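Local coordinates for protein DocCel5: Type I dockerin repeat domain from A. cellulolyticus family 5 endoglucanase WP_010249057 S51I, L52N mutant (Acetivibrio cellulolyticus, PDB 5NRM) that probably docks a cellulosomal enzyme onto a scaffoldin by binding a cohesin module, and binds calcium, at residues B[1-5]-B[37-41]; B[19-23]-B[47-52]. Residue numbers count along the deposited sequence, not the author numbering.

Interaction 1: residues B[1-5]-B[37-41]; sequences KPGDV and KAGDL. With CA (calcium ion), chain C; CA (calcium ion), chain D.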
# COMPACT_ATOMS: atom_id res chain seq x y z
N LYS B 1 20.41 -2.36 0.74
CA LYS B 1 20.52 -3.45 1.70
C LYS B 1 19.64 -3.33 2.96
O LYS B 1 18.74 -4.13 3.07
CB LYS B 1 21.96 -3.92 2.00
CG LYS B 1 21.96 -5.43 1.96
CD LYS B 1 23.31 -6.11 1.95
CE LYS B 1 24.09 -5.76 0.68
NZ LYS B 1 25.15 -4.76 0.99
N PRO B 2 19.90 -2.39 3.93
CA PRO B 2 19.01 -2.47 5.13
C PRO B 2 17.50 -2.38 4.74
O PRO B 2 17.14 -1.55 3.91
CB PRO B 2 19.44 -1.27 5.99
CG PRO B 2 20.86 -1.06 5.60
CD PRO B 2 20.95 -1.37 4.12
N GLY B 3 16.70 -3.30 5.25
CA GLY B 3 15.29 -3.43 4.91
C GLY B 3 14.99 -4.47 3.87
O GLY B 3 13.92 -5.01 3.84
N ASP B 4 15.99 -4.81 3.07
CA ASP B 4 15.71 -5.70 1.91
C ASP B 4 16.00 -7.14 2.40
O ASP B 4 16.96 -7.81 2.00
CB ASP B 4 16.60 -5.35 0.73
CG ASP B 4 16.26 -6.18 -0.50
OD1 ASP B 4 15.23 -6.81 -0.45
OD2 ASP B 4 17.10 -6.24 -1.45
N VAL B 5 15.15 -7.66 3.29
CA VAL B 5 15.36 -8.97 3.88
C VAL B 5 15.25 -10.16 2.93
O VAL B 5 15.85 -11.16 3.23
CB VAL B 5 14.44 -9.19 5.16
CG1 VAL B 5 14.67 -8.11 6.18
CG2 VAL B 5 13.00 -9.31 4.81
N LYS B 37 22.24 -7.12 9.14
CA LYS B 37 22.35 -5.99 8.25
C LYS B 37 21.01 -5.69 7.56
O LYS B 37 20.58 -4.53 7.45
CB LYS B 37 23.44 -6.26 7.23
CG LYS B 37 23.65 -5.21 6.15
CD LYS B 37 24.11 -3.86 6.72
CE LYS B 37 24.76 -2.99 5.63
NZ LYS B 37 24.51 -1.52 5.77
N ALA B 38 20.34 -6.74 7.07
CA ALA B 38 19.06 -6.53 6.40
C ALA B 38 17.91 -6.18 7.33
O ALA B 38 17.07 -5.38 6.96
CB ALA B 38 18.71 -7.77 5.57
N GLY B 39 17.83 -6.84 8.50
CA GLY B 39 16.62 -6.81 9.36
C GLY B 39 16.63 -5.83 10.58
O GLY B 39 15.58 -5.49 11.14
N ASP B 40 17.82 -5.49 11.02
CA ASP B 40 17.93 -4.57 12.17
C ASP B 40 18.02 -3.13 11.75
O ASP B 40 19.04 -2.69 11.23
CB ASP B 40 19.12 -4.92 13.01
CG ASP B 40 19.23 -3.99 14.26
OD1 ASP B 40 18.17 -3.69 15.02
OD2 ASP B 40 20.43 -3.72 14.49
N LEU B 41 16.95 -2.42 12.07
CA LEU B 41 16.71 -1.05 11.58
C LEU B 41 16.90 -0.03 12.66
O LEU B 41 16.88 1.18 12.34
CB LEU B 41 15.31 -0.96 10.97
CG LEU B 41 15.08 -1.95 9.82
CD1 LEU B 41 13.73 -1.83 9.20
CD2 LEU B 41 16.20 -1.84 8.77
CA CA C . 12.97 -7.03 -0.93
CA CA D . 16.45 -4.12 16.13
O HOH W 1 10.79 -7.86 -1.54
O HOH W 2 14.83 -4.00 18.08

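Interaction 2: residues B[19-23]-B[47-52]; sequences MRNYL and ININDF. With CA (calcium ion), chain D.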
# COMPACT_ATOMS: atom_id res chain seq x y z
N MET B 19 9.58 -10.11 7.70
CA MET B 19 9.90 -9.65 9.04
C MET B 19 8.80 -10.07 10.06
O MET B 19 9.07 -10.44 11.19
CB MET B 19 10.02 -8.18 9.06
CG MET B 19 11.21 -7.70 8.29
SD MET B 19 11.37 -5.92 8.46
CE MET B 19 11.84 -5.87 10.22
N ARG B 20 7.52 -10.02 9.61
CA ARG B 20 6.41 -10.43 10.51
C ARG B 20 6.53 -11.91 10.82
O ARG B 20 6.45 -12.33 11.98
CB ARG B 20 5.04 -10.15 9.86
CG ARG B 20 3.85 -10.41 10.76
CD ARG B 20 3.74 -9.41 11.91
NE ARG B 20 2.57 -9.71 12.74
CZ ARG B 20 2.36 -9.21 13.96
NH1 ARG B 20 3.15 -8.27 14.43
NH2 ARG B 20 1.31 -9.60 14.66
N ASN B 21 6.82 -12.71 9.79
CA ASN B 21 6.97 -14.13 10.05
C ASN B 21 8.13 -14.43 10.96
O ASN B 21 8.03 -15.36 11.78
CB ASN B 21 7.14 -14.92 8.78
CG ASN B 21 5.84 -15.30 8.17
OD1 ASN B 21 5.77 -15.52 6.95
ND2 ASN B 21 4.82 -15.41 8.99
N TYR B 22 9.21 -13.64 10.86
CA TYR B 22 10.37 -13.83 11.74
C TYR B 22 9.97 -13.53 13.20
O TYR B 22 10.24 -14.32 14.14
CB TYR B 22 11.51 -12.90 11.30
CG TYR B 22 12.82 -13.05 12.06
CD1 TYR B 22 13.00 -12.42 13.28
CD2 TYR B 22 13.89 -13.75 11.50
CE1 TYR B 22 14.21 -12.54 13.97
CE2 TYR B 22 15.10 -13.87 12.18
CZ TYR B 22 15.23 -13.25 13.40
OH TYR B 22 16.41 -13.31 14.10
N LEU B 23 9.32 -12.38 13.41
CA LEU B 23 8.79 -12.02 14.75
C LEU B 23 7.85 -12.97 15.36
O LEU B 23 7.77 -13.06 16.63
CB LEU B 23 8.02 -10.70 14.74
CG LEU B 23 8.98 -9.62 14.41
CD1 LEU B 23 8.16 -8.34 14.42
CD2 LEU B 23 10.14 -9.67 15.39
N ILE B 47 16.50 -8.47 15.76
CA ILE B 47 15.26 -8.24 15.04
C ILE B 47 14.02 -8.47 15.90
O ILE B 47 13.79 -9.53 16.49
CB ILE B 47 15.22 -9.11 13.76
CG1 ILE B 47 16.41 -8.79 12.84
CG2 ILE B 47 13.89 -8.95 13.06
CD1 ILE B 47 16.98 -10.04 12.23
N ASN B 48 13.25 -7.40 16.10
CA ASN B 48 12.09 -7.55 16.97
C ASN B 48 10.96 -6.61 16.47
O ASN B 48 11.06 -6.03 15.37
CB ASN B 48 12.47 -7.37 18.44
CG ASN B 48 12.50 -5.94 18.87
OD1 ASN B 48 12.71 -5.09 18.04
ND2 ASN B 48 12.30 -5.67 20.16
N ILE B 49 9.89 -6.52 17.25
CA ILE B 49 8.70 -5.75 16.82
C ILE B 49 9.08 -4.29 16.48
O ILE B 49 8.46 -3.64 15.64
CB ILE B 49 7.56 -5.83 17.91
CG1 ILE B 49 6.19 -5.33 17.36
CG2 ILE B 49 7.92 -5.04 19.14
CD1 ILE B 49 5.51 -6.30 16.41
N ASN B 50 10.12 -3.75 17.13
CA ASN B 50 10.48 -2.37 16.85
C ASN B 50 11.04 -2.18 15.41
O ASN B 50 10.76 -1.18 14.78
CB ASN B 50 11.36 -1.82 17.97
CG ASN B 50 10.73 -2.00 19.36
OD1 ASN B 50 10.34 -3.09 19.79
ND2 ASN B 50 10.61 -0.91 20.05
N ASP B 51 11.81 -3.13 14.91
CA ASP B 51 12.33 -3.05 13.53
C ASP B 51 11.19 -3.11 12.55
O ASP B 51 11.23 -2.46 11.50
CB ASP B 51 13.30 -4.20 13.27
CG ASP B 51 14.46 -4.19 14.25
OD1 ASP B 51 15.32 -3.30 14.13
OD2 ASP B 51 14.49 -5.07 15.16
N PHE B 52 10.23 -3.95 12.87
CA PHE B 52 8.99 -4.08 12.06
C PHE B 52 8.21 -2.77 12.06
O PHE B 52 7.81 -2.28 10.99
CB PHE B 52 8.16 -5.23 12.67
CG PHE B 52 6.81 -5.45 12.08
CD1 PHE B 52 6.66 -6.14 10.89
CD2 PHE B 52 5.67 -4.99 12.72
CE1 PHE B 52 5.38 -6.35 10.34
CE2 PHE B 52 4.41 -5.19 12.17
CZ PHE B 52 4.26 -5.90 11.01
CA CA D . 16.45 -4.12 16.13
O HOH W 3 17.19 -11.25 16.44
O HOH W 2 14.83 -4.00 18.08

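Interaction 1: residues B[1-5]-B[37-41]
Ala38, Lys37 and Pro2 supply most of the surface where the N-terminal turn of the chain settles on the last turn of helix 35-39. Residues Lys1 to Asp4 form a type II beta turn, closed by Asp4 N to Lys1 O at 2.8 Å. Pro2 is at its second position and Gly3 at its third, where a positive phi would jam a side chain against the preceding carbonyl. The turn thereby presents Gly3 N to Ala38 O, and the short hydrogen bond between these two atoms (2.7 Å) joins the segments. Pro2 CA adds a CH...O contact of 3.5 Å to Lys37 O, and Pro2 CG lies 3.7 Å from Lys37 NZ, so the lysine's long chain borders the proline at the solvent side. Deeper in, Ala38 CB packs against Val5 CG1 at 4.1 Å, and Leu41 CD2 approaches Pro2 CB at 4.3 Å. Gly39 CA comes within 4.0 Å of Val5 CG1. The CA-to-CB bonds of Asp4 and Asp40 lead away from the other segment, and each carboxylate binds its own calcium: Asp4 OD1 binds one ion at 2.3 Å while its OD2 accepts from Gly9 N, and Asp40 OD1 binds another at 2.1 Å. Carbonyl groups at a helix end thus serve as acceptors for the turn, and a small apolar patch joins the starts of two calcium loops.

Interaction 2: residues B[19-23]-B[47-52]
The calcium loop of the second EF-hand-like repeat, Asp40 to Asp51, and the start of its exiting helix, 49-59, pack here against the end of helix 13-23. Asn48 is the N-cap of helix 49-59 and forms a capping box with Asp51: Asn48 OD1 accepts from Asn50 N at 3.1 Å, and Asn48 N donates to Asp51 OD2 at 2.8 Å. Asp51 also grips the calcium bidentately, with OD1 and OD2 both 2.4 Å from the ion; Asp40, Asn42, Asp44, Ser46 O and a water complete the site. Across the interface, Leu23, Ile47 and Phe52 each bury about 80 Å². Leu23 CD2 meets Asn48 CA at 3.3 Å, while Leu23 CD1 reaches Ile49 CA and Phe52 CB, both at 3.6 Å. Ile49 and Asn50 are probably the engineered pair. Ile47 CB lies 3.6 Å from Tyr22 CE1, and a water links Tyr22 OH (3.2 Å) with Ile47 N (2.9 Å). Met19 CE tucks against Phe52 N at 3.6 Å, and Met19 CB borders the edge of the Phe52 ring. Arg20 CD touches Phe52 CZ at 3.7 Å. Arg20 NE donates to Tyr81 O of the partner chain, presumably the cohesin, and the Phe52 ring meets Tyr81 of that chain edge-to-face. Apolar helix packing beside a loop closed by a bidentate aspartate is characteristic of the duplicated, EF-hand-like calcium repeats of type I dockerins.

How the interactions relate
Interactions 1 and 2 have centres about 11 Å apart, and their segments alternate along the chain, so the two contacts together interlock the N-terminal and C-terminal halves of the domain. They meet at one calcium: Asp40 OD1 of interaction 1 lies 3.0 Å from Asp51 OD1 of interaction 2, a closeness of like charges that the shared ion offsets, and the same water ligand belongs to both. Leu41 N probably donates to Asp51 OD1 at 2.8 Å. Gly39 O packs 3.4 Å from Asp51 CB. Interaction 1 also reaches the other repeat's calcium through Asp4, whereas interaction 2 extends to the partner-chain surface.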